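Local coordinates for methyltransferase small domain-containing protein (PDB 1NE2) that is of unconfirmed function but probably acts as an S-adenosylmethionine-dependent methyltransferase, at residues B[139-144]-B[163-168]; B[149-154]-B[191-196]. One frame throughout, in Å; residues are numbered along the deposited sequence.

Interaction 1 of 2, residues B[139-144]-B[163-168]; sequences SMWIYS and DVFREE
Phe165 reaches over from strand 162-173 and touches Trp141 and Tyr143 with the far end of its ring. CG of Phe165 sits between the backbone N and the carbonyl carbon (chi1 58°), which sends the ring across to the other segment. CE2 of Phe165 lies at the edge of the six-membered ring of Trp141, near its plane, 3.6 Å from CE3 of Trp141. CZ of Phe165 lies 3.5 Å from OH of Tyr143 and 3.8 Å from CZ of Tyr143. From the Phe165 side, the phenol end of Tyr143 comes in at the ring edge. Both ring pairs are oblique. The planes are 69° apart for Trp141 and 80° apart for Tyr143, with centroids 5.7 Å and 5.8 Å from Phe165. The three residues form an aromatic cluster.

The strands 142-147 and 162-173 are not neighbours in the sheet. Strand 187-197 runs between them, antiparallel to both, and the cluster bridges over it. Gly194 of that middle strand faces both Phe165 and Arg166, a classic beta bulge. Both residues of the bulge therefore point their CB toward segment 139-144.

Arg166 leaves its strand with CG opposite the backbone N and bends at CG-CD. Its NH1 lies 3.7 Å from CE1 of Tyr143, near the plane of that ring and at its edge. CE1 of Phe165 sits over one guanidinium face, 3.9 Å above the plane and toward the rim. Asp47 ties the polar ends together: its OD2 takes a salt bridge from Arg166 NH1 and a hydrogen bond with Tyr143 OH.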
loop_
_atom_site.group_PDB
_atom_site.type_symbol
_atom_site.label_atom_id
_atom_site.label_comp_id
_atom_site.label_asym_id
_atom_site.label_seq_id
_atom_site.Cartn_x
_atom_site.Cartn_y
_atom_site.Cartn_z
ATOM N N SER B 139 -2.332 -6.914 -7.813
ATOM C CA SER B 139 -2.439 -7.690 -6.582
ATOM C C SER B 139 -2.502 -9.205 -6.682
ATOM O O SER B 139 -2.861 -9.767 -7.715
ATOM C CB SER B 139 -3.664 -7.202 -5.805
ATOM O OG SER B 139 -3.665 -5.788 -5.700
HETATM N N MSE B 140 -2.170 -9.856 -5.571
HETATM C CA MSE B 140 -2.181 -11.311 -5.482
HETATM C C MSE B 140 -3.588 -11.850 -5.236
HETATM O O MSE B 140 -3.967 -12.895 -5.781
HETATM C CB MSE B 140 -1.246 -11.767 -4.361
HETATM C CG MSE B 140 -1.246 -13.267 -4.140
HETATM SE SE MSE B 140 0.370 -13.896 -3.292
HETATM C CE MSE B 140 -0.113 -13.661 -1.450
ATOM N N TRP B 141 -4.359 -11.135 -4.420
ATOM C CA TRP B 141 -5.727 -11.541 -4.093
ATOM C C TRP B 141 -6.693 -10.464 -4.566
ATOM O O TRP B 141 -6.586 -9.305 -4.176
ATOM C CB TRP B 141 -5.862 -11.761 -2.589
ATOM C CG TRP B 141 -4.897 -12.784 -2.068
ATOM C CD1 TRP B 141 -3.615 -12.567 -1.633
ATOM C CD2 TRP B 141 -5.116 -14.192 -1.984
ATOM N NE1 TRP B 141 -3.029 -13.758 -1.285
ATOM C CE2 TRP B 141 -3.927 -14.773 -1.493
ATOM C CE3 TRP B 141 -6.206 -15.025 -2.282
ATOM C CZ2 TRP B 141 -3.794 -16.153 -1.286
ATOM C CZ3 TRP B 141 -6.076 -16.398 -2.077
ATOM C CH2 TRP B 141 -4.877 -16.946 -1.582
ATOM N N ILE B 142 -7.643 -10.861 -5.402
ATOM C CA ILE B 142 -8.593 -9.935 -6.003
ATOM C C ILE B 142 -10.043 -10.246 -5.627
ATOM O O ILE B 142 -10.507 -11.380 -5.775
ATOM C CB ILE B 142 -8.405 -9.980 -7.546
ATOM C CG1 ILE B 142 -6.990 -9.479 -7.886
ATOM C CG2 ILE B 142 -9.476 -9.157 -8.241
ATOM C CD1 ILE B 142 -6.469 -9.898 -9.247
ATOM N N TYR B 143 -10.753 -9.226 -5.156
ATOM C CA TYR B 143 -12.148 -9.369 -4.734
ATOM C C TYR B 143 -13.037 -8.335 -5.406
ATOM O O TYR B 143 -12.630 -7.191 -5.606
ATOM C CB TYR B 143 -12.259 -9.187 -3.219
ATOM C CG TYR B 143 -11.574 -10.262 -2.411
ATOM C CD1 TYR B 143 -12.266 -11.409 -2.023
ATOM C CD2 TYR B 143 -10.238 -10.129 -2.022
ATOM C CE1 TYR B 143 -11.647 -12.403 -1.256
ATOM C CE2 TYR B 143 -9.609 -11.116 -1.256
ATOM C CZ TYR B 143 -10.323 -12.245 -0.874
ATOM O OH TYR B 143 -9.724 -13.200 -0.081
ATOM N N SER B 144 -14.259 -8.740 -5.731
ATOM C CA SER B 144 -15.217 -7.846 -6.381
ATOM C C SER B 144 -16.624 -8.152 -5.909
ATOM O O SER B 144 -16.983 -9.315 -5.706
ATOM C CB SER B 144 -15.166 -8.020 -7.906
ATOM O OG SER B 144 -16.150 -7.216 -8.551
ATOM N N ASP B 163 -7.314 -18.185 -9.920
ATOM C CA ASP B 163 -8.161 -19.239 -9.388
ATOM C C ASP B 163 -9.336 -18.611 -8.651
ATOM O O ASP B 163 -9.149 -17.908 -7.652
ATOM C CB ASP B 163 -7.362 -20.127 -8.433
ATOM C CG ASP B 163 -6.212 -20.837 -9.126
ATOM O OD1 ASP B 163 -6.483 -21.643 -10.040
ATOM O OD2 ASP B 163 -5.043 -20.588 -8.761
ATOM N N VAL B 164 -10.543 -18.842 -9.157
ATOM C CA VAL B 164 -11.741 -18.299 -8.519
ATOM C C VAL B 164 -12.122 -19.215 -7.364
ATOM O O VAL B 164 -12.609 -20.325 -7.579
ATOM C CB VAL B 164 -12.933 -18.215 -9.506
ATOM C CG1 VAL B 164 -14.176 -17.687 -8.786
ATOM C CG2 VAL B 164 -12.586 -17.310 -10.673
ATOM N N PHE B 165 -11.891 -18.766 -6.135
ATOM C CA PHE B 165 -12.233 -19.590 -4.986
ATOM C C PHE B 165 -13.564 -19.172 -4.374
ATOM O O PHE B 165 -14.099 -19.865 -3.512
ATOM C CB PHE B 165 -11.103 -19.561 -3.953
ATOM C CG PHE B 165 -10.768 -18.195 -3.453
ATOM C CD1 PHE B 165 -11.490 -17.629 -2.411
ATOM C CD2 PHE B 165 -9.711 -17.478 -4.012
ATOM C CE1 PHE B 165 -11.167 -16.371 -1.924
ATOM C CE2 PHE B 165 -9.379 -16.216 -3.534
ATOM C CZ PHE B 165 -10.113 -15.662 -2.483
ATOM N N ARG B 166 -14.103 -18.044 -4.830
ATOM C CA ARG B 166 -15.398 -17.581 -4.350
ATOM C C ARG B 166 -16.231 -16.921 -5.443
ATOM O O ARG B 166 -15.745 -16.063 -6.183
ATOM C CB ARG B 166 -15.243 -16.598 -3.175
ATOM C CG ARG B 166 -16.586 -16.053 -2.655
ATOM C CD ARG B 166 -16.426 -15.326 -1.319
ATOM N NE ARG B 166 -15.772 -16.200 -0.351
ATOM C CZ ARG B 166 -14.686 -15.875 0.346
ATOM N NH1 ARG B 166 -14.129 -14.682 0.192
ATOM N NH2 ARG B 166 -14.130 -16.763 1.165
ATOM N N GLU B 167 -17.476 -17.381 -5.563
ATOM C CA GLU B 167 -18.458 -16.829 -6.494
ATOM C C GLU B 167 -19.731 -17.041 -5.710
ATOM O O GLU B 167 -20.399 -18.071 -5.827
ATOM C CB GLU B 167 -18.535 -17.590 -7.814
ATOM C CG GLU B 167 -19.405 -16.838 -8.805
ATOM C CD GLU B 167 -19.556 -17.540 -10.135
ATOM O OE1 GLU B 167 -18.673 -18.342 -10.496
ATOM O OE2 GLU B 167 -20.557 -17.268 -10.827
ATOM N N GLU B 168 -20.047 -16.048 -4.893
ATOM C CA GLU B 168 -21.178 -16.117 -3.994
ATOM C C GLU B 168 -22.342 -15.196 -4.315
ATOM O O GLU B 168 -22.159 -14.011 -4.600
ATOM C CB GLU B 168 -20.664 -15.831 -2.585
ATOM C CG GLU B 168 -21.714 -15.859 -1.501
ATOM C CD GLU B 168 -21.144 -15.444 -0.166
ATOM O OE1 GLU B 168 -19.915 -15.230 -0.087
ATOM O OE2 GLU B 168 -21.916 -15.335 0.803
#

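Interaction 2 of 2, residues B[149-154]-B[191-196]; sequences KARDFL and VIFGVR
Leu154 and Phe193 make the apolar part of this contact. CB of Leu154 lies 3.5 Å from CE2 of Phe193, and CD1 of Leu154 lies 3.9 Å from the same CE2. The leucine approaches the ring obliquely. CG of Phe193 is opposite the carbonyl carbon (chi1 -85°), and the ring reaches the first turn of the helix. There its CZ lies 3.6 Å from the backbone O of Arg151, which sits at the ring edge, near its plane.

Arg151 supplies the mixed contact. Its chain is extended from CG to NE and passes Val191, whose CG2 is 3.9 Å from Arg151 NE and 4.1 Å from Arg151 CG. No hydrogen bond or salt bridge joins the two segments. The charged end of Arg151 is held by carboxylates outside them: NE pairs with Glu167 and NH1 with Glu189.

Within the helical segment, Leu154 N bonds to Ala150 O. The contact packs the start of helix 151-161 against one face of strand 187-197. Phe158, further along the same helix, meets Phe193 edge-to-face, and Ile132 of helix 126-138 touches Leu154. On the other face of the strand, Ile192 packs on helix 34-46.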
loop_
_atom_site.group_PDB
_atom_site.type_symbol
_atom_site.label_atom_id
_atom_site.label_comp_id
_atom_site.label_asym_id
_atom_site.label_seq_id
_atom_site.Cartn_x
_atom_site.Cartn_y
_atom_site.Cartn_z
ATOM N N LYS B 149 -25.409 -9.474 -13.067
ATOM C CA LYS B 149 -25.551 -9.534 -14.519
ATOM C C LYS B 149 -24.197 -9.664 -15.213
ATOM O O LYS B 149 -24.122 -10.094 -16.362
ATOM C CB LYS B 149 -26.276 -8.294 -15.048
ATOM C CG LYS B 149 -27.735 -8.191 -14.632
ATOM C CD LYS B 149 -28.489 -7.186 -15.496
ATOM C CE LYS B 149 -27.838 -5.811 -15.463
ATOM N NZ LYS B 149 -28.525 -4.839 -16.360
ATOM N N ALA B 150 -23.129 -9.286 -14.518
ATOM C CA ALA B 150 -21.786 -9.377 -15.087
ATOM C C ALA B 150 -21.115 -10.680 -14.657
ATOM O O ALA B 150 -19.948 -10.925 -14.968
ATOM C CB ALA B 150 -20.951 -8.185 -14.636
ATOM N N ARG B 151 -21.873 -11.514 -13.952
ATOM C CA ARG B 151 -21.390 -12.790 -13.431
ATOM C C ARG B 151 -20.649 -13.674 -14.436
ATOM O O ARG B 151 -19.518 -14.096 -14.187
ATOM C CB ARG B 151 -22.568 -13.567 -12.840
ATOM C CG ARG B 151 -22.174 -14.654 -11.868
ATOM C CD ARG B 151 -23.402 -15.257 -11.208
ATOM N NE ARG B 151 -23.040 -16.092 -10.067
ATOM C CZ ARG B 151 -23.915 -16.734 -9.301
ATOM N NH1 ARG B 151 -25.215 -16.643 -9.555
ATOM N NH2 ARG B 151 -23.492 -17.460 -8.275
ATOM N N ASP B 152 -21.290 -13.964 -15.564
ATOM C CA ASP B 152 -20.680 -14.815 -16.580
ATOM C C ASP B 152 -19.379 -14.227 -17.109
ATOM O O ASP B 152 -18.357 -14.915 -17.175
ATOM C CB ASP B 152 -21.654 -15.038 -17.740
ATOM C CG ASP B 152 -22.923 -15.751 -17.309
ATOM O OD1 ASP B 152 -22.820 -16.846 -16.717
ATOM O OD2 ASP B 152 -24.022 -15.218 -17.568
ATOM N N PHE B 153 -19.422 -12.955 -17.486
ATOM C CA PHE B 153 -18.247 -12.270 -18.007
ATOM C C PHE B 153 -17.118 -12.260 -16.978
ATOM O O PHE B 153 -15.974 -12.578 -17.297
ATOM C CB PHE B 153 -18.598 -10.830 -18.385
ATOM C CG PHE B 153 -17.415 -10.010 -18.825
ATOM C CD1 PHE B 153 -16.731 -10.322 -19.996
ATOM C CD2 PHE B 153 -16.988 -8.922 -18.070
ATOM C CE1 PHE B 153 -15.639 -9.560 -20.410
ATOM C CE2 PHE B 153 -15.897 -8.154 -18.472
ATOM C CZ PHE B 153 -15.222 -8.474 -19.645
ATOM N N LEU B 154 -17.442 -11.892 -15.745
ATOM C CA LEU B 154 -16.433 -11.835 -14.694
ATOM C C LEU B 154 -15.808 -13.188 -14.386
ATOM O O LEU B 154 -14.591 -13.292 -14.267
ATOM C CB LEU B 154 -17.028 -11.223 -13.424
ATOM C CG LEU B 154 -17.356 -9.732 -13.541
ATOM C CD1 LEU B 154 -17.940 -9.235 -12.230
ATOM C CD2 LEU B 154 -16.094 -8.946 -13.894
ATOM N N VAL B 191 -23.199 -10.406 -6.855
ATOM C CA VAL B 191 -22.245 -11.498 -6.799
ATOM C C VAL B 191 -20.920 -11.057 -6.196
ATOM O O VAL B 191 -20.430 -9.959 -6.471
ATOM C CB VAL B 191 -21.988 -12.096 -8.210
ATOM C CG1 VAL B 191 -21.344 -11.058 -9.119
ATOM C CG2 VAL B 191 -21.105 -13.331 -8.097
ATOM N N ILE B 192 -20.367 -11.924 -5.356
ATOM C CA ILE B 192 -19.085 -11.693 -4.711
ATOM C C ILE B 192 -18.073 -12.657 -5.311
ATOM O O ILE B 192 -18.304 -13.870 -5.333
ATOM C CB ILE B 192 -19.153 -11.956 -3.189
ATOM C CG1 ILE B 192 -19.975 -10.863 -2.499
ATOM C CG2 ILE B 192 -17.732 -12.013 -2.602
ATOM C CD1 ILE B 192 -20.190 -11.116 -1.011
ATOM N N PHE B 193 -16.966 -12.110 -5.802
ATOM C CA PHE B 193 -15.887 -12.903 -6.386
ATOM C C PHE B 193 -14.635 -12.775 -5.535
ATOM O O PHE B 193 -14.330 -11.692 -5.046
ATOM C CB PHE B 193 -15.556 -12.413 -7.802
ATOM C CG PHE B 193 -16.430 -12.999 -8.866
ATOM C CD1 PHE B 193 -16.326 -14.344 -9.201
ATOM C CD2 PHE B 193 -17.368 -12.210 -9.527
ATOM C CE1 PHE B 193 -17.151 -14.900 -10.187
ATOM C CE2 PHE B 193 -18.196 -12.758 -10.513
ATOM C CZ PHE B 193 -18.084 -14.103 -10.839
ATOM N N GLY B 194 -13.937 -13.895 -5.361
ATOM C CA GLY B 194 -12.682 -13.939 -4.632
ATOM C C GLY B 194 -11.780 -14.713 -5.571
ATOM O O GLY B 194 -12.115 -15.842 -5.939
ATOM N N VAL B 195 -10.656 -14.121 -5.971
ATOM C CA VAL B 195 -9.747 -14.766 -6.924
ATOM C C VAL B 195 -8.276 -14.703 -6.513
ATOM O O VAL B 195 -7.813 -13.683 -5.988
ATOM C CB VAL B 195 -9.860 -14.096 -8.323
ATOM C CG1 VAL B 195 -9.207 -14.977 -9.381
ATOM C CG2 VAL B 195 -11.319 -13.816 -8.666
ATOM N N ARG B 196 -7.545 -15.796 -6.736
ATOM C CA ARG B 196 -6.114 -15.817 -6.435
ATOM C C ARG B 196 -5.383 -15.614 -7.760
ATOM O O ARG B 196 -5.528 -16.414 -8.683
ATOM C CB ARG B 196 -5.699 -17.153 -5.815
ATOM C CG ARG B 196 -4.201 -17.278 -5.564
ATOM C CD ARG B 196 -3.696 -16.169 -4.651
ATOM N NE ARG B 196 -2.317 -16.394 -4.214
ATOM C CZ ARG B 196 -1.245 -16.259 -4.990
ATOM N NH1 ARG B 196 -1.377 -15.890 -6.255
ATOM N NH2 ARG B 196 -0.038 -16.507 -4.500
#

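Interactions 1 and 2 are centred about 8 Å apart and share strand 187-197. In the sheet this strand lies between the two strands of interaction 1, and in interaction 2 it receives the helix that joins them in the chain. The probable backbone hydrogen bonds from Val195 N to Ile142 O and from Phe193 N to Ser144 O are both 2.8 Å long. From the neighbouring strand 162-173, CG of Glu167 packs 3.3 Å from CE1 of Phe193. The same glutamate pairs with Arg151, so it links the strand of interaction 1 to the helix of interaction 2.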